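Local coordinates for putative acetyltransferase Sthe_0691 (Sphaerobacter thermophilus, PDB 3SHP), which probably transfers an acetyl group from acetyl-coenzyme A to an acceptor, as a putative member of the GNAT-type acetyltransferases, at the interface of chains A and B. Coordinates in Å, arbitrary orientation; residue numbers count along the deposited sequence, not the author numbering. Chains: chain A/B, Putative acetyltransferase Sthe_0691.

Two patches of the A-B interface are described; the centres of their C-alpha atoms lie about 19 Å apart. Contact 1 is a small van der Waals touch between alanine methyls and an aspartate side chain, in which the 3-10 helix 27-29 of chain A meets loop residues of chain B. Contact 2 is charged: B:Lys47 reaches a charged cluster on chain A built from helix 98-116, the loop residue A:Glu130 and strand 153-154. They share no residues; among the residues described, residue 29 occurs on both sides, in contact 1. The whole interface is not an exact two-fold, and it may reflect crystal packing rather than a biological dimer.

Contact 1: the interface of chains A and B. Residues chain A 28-29; chain B 29, 32.
B:Asp32 swings its carboxylate toward A:Ala28 because CG stands anti to the backbone N (chi1 -179°), and chi2 of 36° then turns OD1 toward the methyl group of A:Ala28. On the other side of the contact the torsions that matter are those of the backbone: A:Ala28 and A:Ala29 lie in the 3-10 helix 27-29, whose turn offers two neighbouring methyl groups to one aspartate. B:Asp32 sits in a loop and lays its side chain alongside this turn, with the methylene nearer A:Ala29 and the carboxylate nearer A:Ala28. The CB of B:Asp32 rests 3.7 Å from CA of A:Ala29, and the methyl CB of A:Ala29 lies 3.8 Å from the same CB. Further out, the carboxylate carbon CG of B:Asp32 is 4.1 Å from CB of A:Ala28. The methyl of A:Ala29 also reaches past the aspartate to the main chain of B:Ala29, where it meets CA at 3.8 Å. This places residue 29 of one copy against residue 29 of the other, although B:Ala29 belongs to a loop here and contributes little buried surface, 6 Å² against 41 Å² for B:Asp32. The packing is ordinary van der Waals contact. Short alanine side chains let the two backbones come close, and the aspartate packs its methylene on A:Ala29 and its carboxylate on the methyl of A:Ala28. The patch hides about 90 Å² in all, a modest amount that by itself would hardly hold two molecules together. Its likely part is to fit the surfaces at one margin of an interface that the structure alone does not show to be biological. At the outer end of the aspartate, OD1 of B:Asp32 lies 3.7 Å from the methyl CB of A:Ala28, while the second carboxylate oxygen, OD2, stands 4.1 Å from that same carbon.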
# COMPACT_ATOMS: atom_id res chain seq x y z
N ALA A 28 10.61 14.76 -12.00
CA ALA A 28 10.39 13.77 -10.92
C ALA A 28 8.95 13.29 -10.76
O ALA A 28 8.71 12.14 -10.34
CB ALA A 28 10.94 14.28 -9.57
N ALA A 29 8.00 14.17 -11.07
CA ALA A 29 6.57 13.81 -10.99
C ALA A 29 6.25 12.62 -11.90
O ALA A 29 5.49 11.73 -11.52
CB ALA A 29 5.70 15.02 -11.33
N ALA B 29 3.21 18.17 -11.58
CA ALA B 29 3.86 18.16 -10.26
C ALA B 29 2.87 18.14 -9.10
O ALA B 29 3.27 17.90 -7.98
CB ALA B 29 4.83 19.30 -10.12
N ASP B 32 4.08 14.78 -7.64
CA ASP B 32 5.41 14.54 -7.08
C ASP B 32 5.34 14.66 -5.54
O ASP B 32 5.88 15.60 -4.96
CB ASP B 32 6.40 15.57 -7.68
CG ASP B 32 7.84 15.40 -7.20
OD1 ASP B 32 8.31 14.25 -6.98
OD2 ASP B 32 8.53 16.45 -7.05

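Contact 2: the interface of chains A and B. Residues chain A 98, 102, 130, 154; chain B 47.
B:Lys47 projects from an extended loop backbone (phi/psi -51/114°) toward the start of helix 98-116 in chain A, where A:Ala98 and A:Arg102 lie one turn apart. The lysine is poorly ordered, so its contacts are approximate. It runs over the methyl of A:Ala98, with CD 3.9 Å from A:Ala98 CB, and bends at chi4 to bring its terminal nitrogen NZ to the carboxylate of A:Glu130. NZ of B:Lys47 donates a hydrogen bond of 3.1 Å to A:Glu130 OE1, within a salt bridge, meeting the oxygen on its anti side, 23° out of the carboxylate plane. From the opposite face of that plane, A:Arg154 NH2 bonds the same OE1 at 3.1 Å, tilted well above it. The guanidinium of A:Arg102 lays one face against the glutamate, its centre under CD, and forms a longer salt bridge from NH1 to OE1 (3.5 Å). Its edge meets the lysine's CD in plane, and CE of B:Lys47 packs 3.3 Å from A:Arg102 NH2. Three cationic groups thus converge on one carboxylate, which would probably stay ionised. An alanine in place of A:Glu130 would probably leave B:Lys47 without its anionic mate, facing two arginines whose charges were no longer balanced. For the protein, this charged cluster may serve to anchor one copy on the other in this crystal.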
# COMPACT_ATOMS: atom_id res chain seq x y z
N ALA A 98 2.44 12.58 -27.76
CA ALA A 98 3.68 12.00 -27.39
C ALA A 98 4.26 11.13 -28.53
O ALA A 98 5.48 11.09 -28.72
CB ALA A 98 3.50 11.22 -26.13
N ARG A 102 8.13 10.80 -29.73
CA ARG A 102 8.76 9.48 -29.53
C ARG A 102 9.28 8.87 -30.83
O ARG A 102 10.39 8.36 -30.88
CB ARG A 102 7.79 8.48 -28.88
CG ARG A 102 8.52 7.22 -28.31
CD ARG A 102 7.55 6.24 -27.64
NE ARG A 102 6.24 6.36 -28.27
CZ ARG A 102 5.12 6.69 -27.63
NH1 ARG A 102 5.12 6.86 -26.32
NH2 ARG A 102 4.00 6.82 -28.32
N GLU A 130 1.18 2.40 -30.65
CA GLU A 130 2.07 3.52 -30.94
C GLU A 130 2.44 3.60 -32.43
O GLU A 130 3.57 3.33 -32.83
CB GLU A 130 3.28 3.52 -29.99
CG GLU A 130 2.84 3.92 -28.58
CD GLU A 130 3.80 3.52 -27.44
OE1 GLU A 130 3.43 3.83 -26.28
OE2 GLU A 130 4.89 2.92 -27.68
N ARG A 154 -4.29 0.89 -20.89
CA ARG A 154 -4.78 2.13 -21.46
C ARG A 154 -6.14 2.44 -20.82
O ARG A 154 -6.66 1.69 -19.97
CB ARG A 154 -4.91 2.03 -23.00
CG ARG A 154 -3.60 1.74 -23.77
CD ARG A 154 -2.58 2.91 -23.65
NE ARG A 154 -1.50 2.75 -24.62
CZ ARG A 154 -0.23 3.10 -24.41
NH1 ARG A 154 0.18 3.63 -23.25
NH2 ARG A 154 0.66 2.91 -25.38
N LYS B 47 -0.55 9.19 -20.31
CA LYS B 47 -0.51 9.49 -21.75
C LYS B 47 -1.93 9.44 -22.36
O LYS B 47 -2.57 8.38 -22.36
CB LYS B 47 0.46 8.55 -22.47
CG LYS B 47 0.69 8.82 -23.98
CD LYS B 47 1.94 8.09 -24.49
CE LYS B 47 1.81 7.73 -25.96
NZ LYS B 47 1.46 6.28 -26.14